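Local atomic coordinates of phosphotriesterase family protein (PDB entry 3PNZ), a protein that probably hydrolyses phosphorylated sugar lactones, acting as a two-zinc lactonase with the amidohydrolase fold. Residues V135-E138 with V139-L143; R175-H178 with E179-P183; E311-V314 with K315-V319; A246-S249 with A250-A254. All blocks are in the same frame, centred on the assembly; numbering follows the deposited sequence.

All four contacts are local helical ones in the helical layer of a TIM-barrel fold. Contacts 1 and 2 close the C-terminal ends of helices 128-140 and 164-180; contact 4 opens helix 248-260, and contact 3 lies inside helix 310-325. Contacts 1 and 2 are 11 Å apart between centres and touch, with Val-135 CG1 3.5 Å from Ala-176 CB. Contacts 3 and 4, about 17 Å apart between centres, do not touch, although Phe-317 packs on helix 248-260. Single backbone oxygens take two bonds each in contacts 1 and 2; buried phenylalanines pack on a barrel strand in contact 3, with Lys-312 exposed; a buried Glu-248/Arg-251 pair holds contact 4 beside exposed Pro-247.

Contact 1 of 4, residues V135-E138 with V139-L143; sequences VVNE and VENGL
With CG anti to the carbonyl carbon in both residues (chi1 -68° in Glu-138, -69° in Leu-143), and with Glu-138 extended beyond CG, the two side chains meet at about a right angle where helix 128-140 of the TIM barrel ends. Leu-143 CD2 lies over the flat of the carboxylate, 3.7 Å from Glu-138 CD and nearly as close to both oxygens. Both carboxylate oxygens are engaged elsewhere, OE2 in a salt bridge with Arg-73 and OE1 on the backbone N of Gly-94, which should fix the group's rotation. On another side of the helix, Glu-140 CG packs 3.9 Å from Val-136 CG1, while its carboxylate turns off to a salt bridge with Arg-5.

The backbone evidence for the helix end is a doubly used oxygen. Asn-137 O accepts from Asn-141 N at 2.8 Å, one helical turn on. A second bond to Asn-137 O, 3.0 Å long, comes from Gly-142 N, five positions on. Gly-142 then leaves helical geometry with positive phi, and the chain passes back beside Glu-138. There the Gly-142 oxygen receives a nearly straight CA-H...O contact from Glu-138 CA, 3.4 Å long with 171° at the hydrogen.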
loop_
_atom_site.group_PDB
_atom_site.type_symbol
_atom_site.label_atom_id
_atom_site.label_comp_id
_atom_site.label_asym_id
_atom_site.label_seq_id
_atom_site.Cartn_x
_atom_site.Cartn_y
_atom_site.Cartn_z
ATOM N N VAL A 135 -14.123 -8.289 3.592
ATOM C CA VAL A 135 -12.956 -8.098 2.739
ATOM C C VAL A 135 -13.183 -8.735 1.367
ATOM O O VAL A 135 -12.866 -8.144 0.340
ATOM C CB VAL A 135 -11.674 -8.672 3.390
ATOM C CG1 VAL A 135 -10.474 -8.512 2.460
ATOM C CG2 VAL A 135 -11.406 -7.992 4.737
ATOM N N VAL A 136 -13.730 -9.945 1.356
ATOM C CA VAL A 136 -14.024 -10.622 0.096
ATOM C C VAL A 136 -14.968 -9.783 -0.770
ATOM O O VAL A 136 -14.771 -9.650 -1.979
ATOM C CB VAL A 136 -14.634 -12.013 0.332
ATOM C CG1 VAL A 136 -15.113 -12.615 -0.992
ATOM C CG2 VAL A 136 -13.619 -12.931 0.992
ATOM N N ASN A 137 -15.982 -9.203 -0.140
ATOM C CA ASN A 137 -16.962 -8.399 -0.867
ATOM C C ASN A 137 -16.341 -7.143 -1.474
ATOM O O ASN A 137 -16.743 -6.707 -2.552
ATOM C CB ASN A 137 -18.154 -8.054 0.031
ATOM C CG ASN A 137 -19.039 -9.268 0.320
ATOM O OD1 ASN A 137 -19.007 -10.264 -0.407
ATOM N ND2 ASN A 137 -19.829 -9.187 1.386
ATOM N N GLU A 138 -15.349 -6.566 -0.793
ATOM C CA GLU A 138 -14.649 -5.401 -1.340
ATOM C C GLU A 138 -13.873 -5.750 -2.614
ATOM O O GLU A 138 -13.760 -4.932 -3.532
ATOM C CB GLU A 138 -13.725 -4.765 -0.284
ATOM C CG GLU A 138 -14.484 -4.122 0.860
ATOM C CD GLU A 138 -13.649 -3.128 1.663
ATOM O OE1 GLU A 138 -12.480 -3.437 1.992
ATOM O OE2 GLU A 138 -14.173 -2.037 1.976
ATOM N N VAL A 139 -13.352 -6.972 -2.667
ATOM C CA VAL A 139 -12.569 -7.432 -3.806
ATOM C C VAL A 139 -13.464 -7.897 -4.957
ATOM O O VAL A 139 -13.177 -7.633 -6.120
ATOM C CB VAL A 139 -11.652 -8.598 -3.408
ATOM C CG1 VAL A 139 -11.008 -9.228 -4.634
ATOM C CG2 VAL A 139 -10.575 -8.104 -2.436
ATOM N N GLU A 140 -14.546 -8.580 -4.606
ATOM C CA GLU A 140 -15.388 -9.250 -5.603
ATOM C C GLU A 140 -16.575 -8.424 -6.095
ATOM O O GLU A 140 -17.001 -8.571 -7.244
ATOM C CB GLU A 140 -15.869 -10.595 -5.057
ATOM C CG GLU A 140 -14.743 -11.563 -4.733
ATOM C CD GLU A 140 -14.030 -12.116 -5.963
ATOM O OE1 GLU A 140 -14.046 -11.469 -7.033
ATOM O OE2 GLU A 140 -13.447 -13.218 -5.858
ATOM N N ASN A 141 -17.109 -7.563 -5.235
ATOM C CA ASN A 141 -18.286 -6.769 -5.571
ATOM C C ASN A 141 -17.975 -5.287 -5.748
ATOM O O ASN A 141 -18.411 -4.657 -6.712
ATOM C CB ASN A 141 -19.366 -6.945 -4.503
ATOM C CG ASN A 141 -19.852 -8.378 -4.394
ATOM O OD1 ASN A 141 -19.709 -9.160 -5.328
ATOM N ND2 ASN A 141 -20.429 -8.726 -3.253
ATOM N N GLY A 142 -17.232 -4.723 -4.802
ATOM C CA GLY A 142 -16.843 -3.328 -4.883
ATOM C C GLY A 142 -16.567 -2.711 -3.525
ATOM O O GLY A 142 -17.022 -3.206 -2.493
ATOM N N LEU A 143 -15.812 -1.619 -3.529
ATOM C CA LEU A 143 -15.502 -0.899 -2.301
ATOM C C LEU A 143 -16.642 0.025 -1.866
ATOM O O LEU A 143 -17.117 0.845 -2.646
ATOM C CB LEU A 143 -14.217 -0.088 -2.487
ATOM C CG LEU A 143 -12.915 -0.886 -2.610
ATOM C CD1 LEU A 143 -11.889 -0.136 -3.458
ATOM C CD2 LEU A 143 -12.348 -1.237 -1.234
#

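Contact 2 of 4, residues R175-H178 with E179-P183; sequences RAHH and ETKAP
His-177 and Thr-180 tie the last turn of helix 164-180, a TIM-barrel helix leading into strand 184-186, to the chain that leaves it, and Thr-180 does so through an ST turn: its OG1 accepts from Ala-182 N at 3.2 Å. The same hydroxyl donates back to Ala-176 O at 2.9 Å. Because OG1 sits between the backbone N and the carbonyl carbon (chi1 64°), it can reach both. Thr-180 N also bonds to Ala-176 O, and the two donors arrive from opposite faces of the peptide plane, so this oxygen is held from both sides. Lys-181, with positive phi, turns the chain out of the helix and brings Ala-182 O round to the edge of the His-177 ring. That ring has swung to the position opposite its own backbone N (chi1 162°), and Tyr-210 meets it from outside the contact.

Two separate water-bridged places are looser. One water donates to Arg-175 O, with a second, weak bond to Glu-179 OE2, and the end of Arg-175 leads away to a salt bridge with Glu-204. A second water, 3.0 Å from Lys-181 NZ, bridges it to NE2, the other nitrogen of the His-177 ring. On the tight side, by contrast, the bond from His-177 ND1 to Ala-182 O is 2.8 Å, nearly straight at 169°, with the oxygen close to the ring plane.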
loop_
_atom_site.group_PDB
_atom_site.type_symbol
_atom_site.label_atom_id
_atom_site.label_comp_id
_atom_site.label_asym_id
_atom_site.label_seq_id
_atom_site.Cartn_x
_atom_site.Cartn_y
_atom_site.Cartn_z
ATOM N N ARG A 175 -7.733 -15.408 5.120
ATOM C CA ARG A 175 -8.840 -16.226 4.646
ATOM C C ARG A 175 -9.545 -15.580 3.455
ATOM O O ARG A 175 -10.041 -16.281 2.568
ATOM C CB ARG A 175 -9.776 -16.550 5.807
ATOM C CG ARG A 175 -9.058 -17.406 6.852
ATOM C CD ARG A 175 -9.799 -17.481 8.171
ATOM N NE ARG A 175 -8.919 -17.983 9.222
ATOM C CZ ARG A 175 -9.309 -18.218 10.473
ATOM N NH1 ARG A 175 -10.571 -18.004 10.827
ATOM N NH2 ARG A 175 -8.435 -18.671 11.365
ATOM N N ALA A 176 -9.559 -14.250 3.410
ATOM C CA ALA A 176 -10.082 -13.549 2.237
ATOM C C ALA A 176 -9.181 -13.810 1.036
ATOM O O ALA A 176 -9.660 -13.933 -0.093
ATOM C CB ALA A 176 -10.224 -12.050 2.503
ATOM N N HIS A 177 -7.871 -13.899 1.265
ATOM C CA HIS A 177 -6.989 -14.282 0.171
ATOM C C HIS A 177 -7.333 -15.678 -0.350
ATOM O O HIS A 177 -7.361 -15.912 -1.559
ATOM C CB HIS A 177 -5.514 -14.284 0.553
ATOM C CG HIS A 177 -4.686 -15.069 -0.414
ATOM N ND1 HIS A 177 -4.247 -14.542 -1.609
ATOM C CD2 HIS A 177 -4.299 -16.366 -0.408
ATOM C CE1 HIS A 177 -3.596 -15.474 -2.283
ATOM N NE2 HIS A 177 -3.617 -16.591 -1.578
ATOM N N HIS A 178 -7.554 -16.621 0.556
ATOM C CA HIS A 178 -7.844 -17.984 0.107
ATOM C C HIS A 178 -9.078 -18.018 -0.798
ATOM O O HIS A 178 -9.127 -18.791 -1.760
ATOM C CB HIS A 178 -7.995 -18.942 1.281
ATOM C CG HIS A 178 -6.690 -19.325 1.904
ATOM N ND1 HIS A 178 -5.674 -19.915 1.185
ATOM C CD2 HIS A 178 -6.235 -19.210 3.175
ATOM C CE1 HIS A 178 -4.648 -20.145 1.983
ATOM N NE2 HIS A 178 -4.964 -19.732 3.196
ATOM N N GLU A 179 -10.055 -17.169 -0.499
ATOM C CA GLU A 179 -11.296 -17.115 -1.284
ATOM C C GLU A 179 -11.162 -16.390 -2.631
ATOM O O GLU A 179 -11.768 -16.813 -3.621
ATOM C CB GLU A 179 -12.438 -16.506 -0.462
ATOM C CG GLU A 179 -12.836 -17.338 0.765
ATOM C CD GLU A 179 -14.145 -16.890 1.408
ATOM O OE1 GLU A 179 -14.760 -15.916 0.922
ATOM O OE2 GLU A 179 -14.565 -17.516 2.406
ATOM N N THR A 180 -10.370 -15.316 -2.673
ATOM C CA THR A 180 -10.308 -14.431 -3.845
ATOM C C THR A 180 -9.031 -14.557 -4.668
ATOM O O THR A 180 -9.018 -14.210 -5.854
ATOM C CB THR A 180 -10.410 -12.953 -3.429
ATOM O OG1 THR A 180 -9.269 -12.607 -2.621
ATOM C CG2 THR A 180 -11.700 -12.698 -2.659
ATOM N N LYS A 181 -7.967 -15.025 -4.016
ATOM C CA LYS A 181 -6.608 -15.104 -4.560
ATOM C C LYS A 181 -5.927 -13.739 -4.751
ATOM O O LYS A 181 -4.911 -13.640 -5.439
ATOM C CB LYS A 181 -6.548 -15.933 -5.851
ATOM C CG LYS A 181 -7.165 -17.313 -5.708
ATOM C CD LYS A 181 -6.436 -18.145 -4.668
ATOM C CE LYS A 181 -7.065 -19.527 -4.524
ATOM N NZ LYS A 181 -6.260 -20.361 -3.597
ATOM N N ALA A 182 -6.479 -12.696 -4.130
ATOM C CA ALA A 182 -5.904 -11.352 -4.222
ATOM C C ALA A 182 -4.553 -11.267 -3.518
ATOM O O ALA A 182 -4.337 -11.938 -2.509
ATOM C CB ALA A 182 -6.864 -10.311 -3.619
ATOM N N PRO A 183 -3.648 -10.429 -4.044
ATOM C CA PRO A 183 -2.359 -10.190 -3.386
ATOM C C PRO A 183 -2.608 -9.590 -2.005
ATOM O O PRO A 183 -3.656 -8.974 -1.797
ATOM C CB PRO A 183 -1.687 -9.136 -4.271
ATOM C CG PRO A 183 -2.455 -9.080 -5.513
ATOM C CD PRO A 183 -3.843 -9.570 -5.222
HETATM O O HOH W 1 -11.389 -18.699 3.119
HETATM O O HOH W 2 -3.786 -19.558 -2.058
#

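Contact 3 of 4, residues E311-V314 with K315-V319; sequences EKLV and KKFFV
Leu-313 and Phe-317 lie side by side along one flank of helix 310-325, pointing the same way, and a carbonyl oxygen meets the aromatic face. Leu-313 O stands 3.2 Å above the Phe-317 ring plane, offset toward the rim, while the same oxygen accepts the backbone bond from Phe-317 N at 2.8 Å. The small second torsion of Phe-317 (chi2 -16°) lays the ring face against that oxygen, and the first (chi1 -56°, CG anti to the carbonyl carbon) aims the ring so that CZ lies 3.9 Å from Leu-313 CB.

Phe-318, in a wider pi-type turn at 316-319, is turned differently. Its ring presents an edge to the preceding turn, with CD2 3.3 Å from Val-314 O, which lies near the ring plane. The same CD2 meets Val-314 CG1 at 3.8 Å, the two side chains running at an oblique angle.

Lys-312 and Lys-316 run alongside one another on the third flank, touching through their CE atoms. Their ammonium nitrogens, NZ to NZ, are 4.4 Å apart; one water accepts from both, and Glu-264 and Asp-265 form salt bridges with Lys-316, which probably offsets the like charges.

In the TIM barrel both rings reach Val-269 of strand 267-269 and helix 289-305, Phe-317 at Phe-299 and Phe-318 at Ile-291. Phe-317 also packs on Ile-255 and Val-259 of helix 248-260, and Phe-318 stacks on Phe-18.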
loop_
_atom_site.group_PDB
_atom_site.type_symbol
_atom_site.label_atom_id
_atom_site.label_comp_id
_atom_site.label_asym_id
_atom_site.label_seq_id
_atom_site.Cartn_x
_atom_site.Cartn_y
_atom_site.Cartn_z
ATOM N N GLU A 311 19.731 1.111 -14.342
ATOM C CA GLU A 311 18.567 1.148 -15.214
ATOM C C GLU A 311 17.755 -0.141 -15.109
ATOM O O GLU A 311 16.524 -0.109 -15.071
ATOM C CB GLU A 311 18.998 1.403 -16.665
ATOM C CG GLU A 311 19.673 2.760 -16.874
ATOM C CD GLU A 311 21.185 2.752 -16.593
ATOM O OE1 GLU A 311 21.694 1.820 -15.918
ATOM O OE2 GLU A 311 21.869 3.699 -17.053
ATOM N N LYS A 312 18.448 -1.273 -15.053
ATOM C CA LYS A 312 17.779 -2.564 -14.930
ATOM C C LYS A 312 17.026 -2.653 -13.603
ATOM O O LYS A 312 15.902 -3.156 -13.546
ATOM C CB LYS A 312 18.788 -3.709 -15.009
ATOM C CG LYS A 312 18.154 -5.090 -14.925
ATOM C CD LYS A 312 19.202 -6.193 -14.917
ATOM C CE LYS A 312 18.549 -7.571 -14.923
ATOM N NZ LYS A 312 19.550 -8.683 -14.909
ATOM N N LEU A 313 17.656 -2.166 -12.539
ATOM C CA LEU A 313 17.041 -2.205 -11.214
ATOM C C LEU A 313 15.786 -1.341 -11.164
ATOM O O LEU A 313 14.780 -1.740 -10.590
ATOM C CB LEU A 313 18.046 -1.765 -10.142
ATOM C CG LEU A 313 19.165 -2.783 -9.927
ATOM C CD1 LEU A 313 20.226 -2.216 -8.994
ATOM C CD2 LEU A 313 18.612 -4.102 -9.389
ATOM N N VAL A 314 15.844 -0.153 -11.760
ATOM C CA VAL A 314 14.668 0.706 -11.811
ATOM C C VAL A 314 13.527 0.020 -12.559
ATOM O O VAL A 314 12.367 0.092 -12.152
ATOM C CB VAL A 314 14.981 2.081 -12.430
ATOM C CG1 VAL A 314 13.689 2.791 -12.837
ATOM C CG2 VAL A 314 15.795 2.924 -11.437
ATOM N N LYS A 315 13.857 -0.668 -13.648
ATOM C CA LYS A 315 12.834 -1.403 -14.378
ATOM C C LYS A 315 12.203 -2.490 -13.501
ATOM O O LYS A 315 10.992 -2.692 -13.538
ATOM C CB LYS A 315 13.409 -2.012 -15.657
ATOM C CG LYS A 315 12.355 -2.636 -16.554
ATOM C CD LYS A 315 12.988 -3.514 -17.620
ATOM C CE LYS A 315 11.959 -4.479 -18.204
ATOM N NZ LYS A 315 10.736 -3.756 -18.653
ATOM N N LYS A 316 13.020 -3.177 -12.707
ATOM C CA LYS A 316 12.485 -4.165 -11.777
ATOM C C LYS A 316 11.624 -3.527 -10.690
ATOM O O LYS A 316 10.498 -3.968 -10.469
ATOM C CB LYS A 316 13.598 -5.021 -11.169
ATOM C CG LYS A 316 14.285 -5.885 -12.216
ATOM C CD LYS A 316 15.177 -6.933 -11.619
ATOM C CE LYS A 316 15.455 -8.030 -12.655
ATOM N NZ LYS A 316 16.231 -9.131 -12.056
ATOM N N PHE A 317 12.127 -2.481 -10.028
ATOM C CA PHE A 317 11.394 -1.922 -8.892
ATOM C C PHE A 317 10.025 -1.360 -9.288
ATOM O O PHE A 317 9.066 -1.468 -8.522
ATOM C CB PHE A 317 12.192 -0.822 -8.165
ATOM C CG PHE A 317 13.546 -1.262 -7.678
ATOM C CD1 PHE A 317 13.867 -2.609 -7.581
ATOM C CD2 PHE A 317 14.501 -0.321 -7.324
ATOM C CE1 PHE A 317 15.115 -3.008 -7.140
ATOM C CE2 PHE A 317 15.752 -0.716 -6.872
ATOM C CZ PHE A 317 16.060 -2.055 -6.785
ATOM N N PHE A 318 9.937 -0.742 -10.465
ATOM C CA PHE A 318 8.710 -0.041 -10.845
ATOM C C PHE A 318 7.888 -0.734 -11.919
ATOM O O PHE A 318 6.746 -0.343 -12.156
ATOM C CB PHE A 318 9.017 1.391 -11.296
ATOM C CG PHE A 318 9.645 2.236 -10.226
ATOM C CD1 PHE A 318 8.855 2.847 -9.260
ATOM C CD2 PHE A 318 11.016 2.409 -10.178
ATOM C CE1 PHE A 318 9.423 3.632 -8.265
ATOM C CE2 PHE A 318 11.589 3.186 -9.182
ATOM C CZ PHE A 318 10.788 3.792 -8.228
ATOM N N VAL A 319 8.460 -1.737 -12.580
ATOM C CA VAL A 319 7.714 -2.441 -13.625
ATOM C C VAL A 319 7.621 -3.943 -13.372
ATOM O O VAL A 319 6.538 -4.455 -13.119
ATOM C CB VAL A 319 8.294 -2.198 -15.035
ATOM C CG1 VAL A 319 7.448 -2.939 -16.078
ATOM C CG2 VAL A 319 8.354 -0.711 -15.344
HETATM O O HOH W 3 17.318 -10.605 -14.331
#

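Contact 4 of 4, residues A246-S249 with A250-A254; sequences APES and ARIAA
Arg-251 NH2 is held between a carboxylate oxygen of the first helical turn and a backbone oxygen of the loop just before it: it donates to Glu-248 OE2 at 2.9 Å and, weakly because the angle at the hydrogen is only 122°, to Ala-246 O. A second nitrogen completes the salt bridge, NE reaching Glu-248 OE1 at 3.0 Å, so the arginine grips the carboxylate side-on with one nitrogen to each oxygen. Both carboxylate oxygens lie close to the guanidinium plane, yet both nitrogens come from above the carboxylate plane; the two flat groups are inclined by 52° rather than coplanar. A bend in the arginine chain (chi3 -73°) doubles it back toward the start of the helix.

The ion pair sits on the first turn of helix 248-260, in the beta-alpha-beta unit that runs from strand 234-237 through this helix to strand 267-269. Pro-247 occupies the N-cap position, and its oxygen accepts from Ala-250 N at 3.0 Å. That proline oxygen also lies over one face of the guanidinium, offset toward the rim. Second partners hold the charged groups from the loop before the helix: Ala-241 N donates to Glu-248 OE2, and Arg-251 NH1 to Lys-242 O.

Apolar atoms flank the polar cluster. Ala-250 CB packs against the proline ring, 4.0 Å from Pro-247 CG, and touches Ala-246 CB. Ile-252 crosses Glu-248 at about a right angle, its CD1 4.0 Å from Glu-248 CG, and it also touches Arg-298 and Glu-302 of helix 289-305.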
loop_
_atom_site.group_PDB
_atom_site.type_symbol
_atom_site.label_atom_id
_atom_site.label_comp_id
_atom_site.label_asym_id
_atom_site.label_seq_id
_atom_site.Cartn_x
_atom_site.Cartn_y
_atom_site.Cartn_z
ATOM N N ALA A 246 14.980 9.097 7.596
ATOM C CA ALA A 246 16.332 8.709 7.198
ATOM C C ALA A 246 16.752 9.518 5.987
ATOM O O ALA A 246 15.903 9.950 5.218
ATOM C CB ALA A 246 16.381 7.217 6.866
ATOM N N PRO A 247 18.067 9.724 5.806
ATOM C CA PRO A 247 18.526 10.362 4.564
ATOM C C PRO A 247 18.315 9.398 3.410
ATOM O O PRO A 247 18.284 8.181 3.622
ATOM C CB PRO A 247 20.023 10.570 4.807
ATOM C CG PRO A 247 20.388 9.546 5.841
ATOM C CD PRO A 247 19.181 9.404 6.715
ATOM N N GLU A 248 18.166 9.929 2.209
ATOM C CA GLU A 248 17.904 9.079 1.058
ATOM C C GLU A 248 19.005 8.047 0.858
ATOM O O GLU A 248 18.737 6.909 0.473
ATOM C CB GLU A 248 17.740 9.920 -0.209
ATOM C CG GLU A 248 16.961 9.182 -1.272
ATOM C CD GLU A 248 15.621 8.711 -0.744
ATOM O OE1 GLU A 248 15.360 7.489 -0.786
ATOM O OE2 GLU A 248 14.842 9.565 -0.267
ATOM N N SER A 249 20.248 8.453 1.096
ATOM C CA SER A 249 21.379 7.543 1.001
ATOM C C SER A 249 21.194 6.270 1.822
ATOM O O SER A 249 21.653 5.200 1.425
ATOM C CB SER A 249 22.664 8.249 1.442
ATOM O OG SER A 249 22.456 8.926 2.673
ATOM N N ALA A 250 20.545 6.385 2.978
ATOM C CA ALA A 250 20.348 5.226 3.847
ATOM C C ALA A 250 19.334 4.252 3.251
ATOM O O ALA A 250 19.530 3.032 3.303
ATOM C CB ALA A 250 19.918 5.659 5.245
ATOM N N ARG A 251 18.252 4.783 2.691
ATOM C CA ARG A 251 17.286 3.919 2.011
ATOM C C ARG A 251 17.950 3.231 0.819
ATOM O O ARG A 251 17.810 2.016 0.619
ATOM C CB ARG A 251 16.039 4.704 1.581
ATOM C CG ARG A 251 15.068 5.006 2.734
ATOM C CD ARG A 251 13.865 5.831 2.279
ATOM N NE ARG A 251 14.254 7.216 2.022
ATOM C CZ ARG A 251 14.269 8.165 2.952
ATOM N NH1 ARG A 251 13.896 7.887 4.201
ATOM N NH2 ARG A 251 14.651 9.394 2.634
ATOM N N ILE A 252 18.702 4.000 0.042
ATOM C CA ILE A 252 19.321 3.460 -1.159
ATOM C C ILE A 252 20.350 2.382 -0.800
ATOM O O ILE A 252 20.426 1.336 -1.457
ATOM C CB ILE A 252 19.923 4.589 -2.027
ATOM C CG1 ILE A 252 18.790 5.368 -2.704
ATOM C CG2 ILE A 252 20.909 4.029 -3.050
ATOM C CD1 ILE A 252 19.234 6.625 -3.434
ATOM N N ALA A 253 21.120 2.614 0.258
ATOM C CA ALA A 253 22.085 1.614 0.723
ATOM C C ALA A 253 21.400 0.293 1.102
ATOM O O ALA A 253 21.917 -0.795 0.817
ATOM C CB ALA A 253 22.904 2.151 1.893
ATOM N N ALA A 254 20.236 0.390 1.742
ATOM C CA ALA A 254 19.507 -0.789 2.201
ATOM C C ALA A 254 18.975 -1.564 0.998
ATOM O O ALA A 254 19.007 -2.794 0.964
ATOM C CB ALA A 254 18.360 -0.383 3.134
#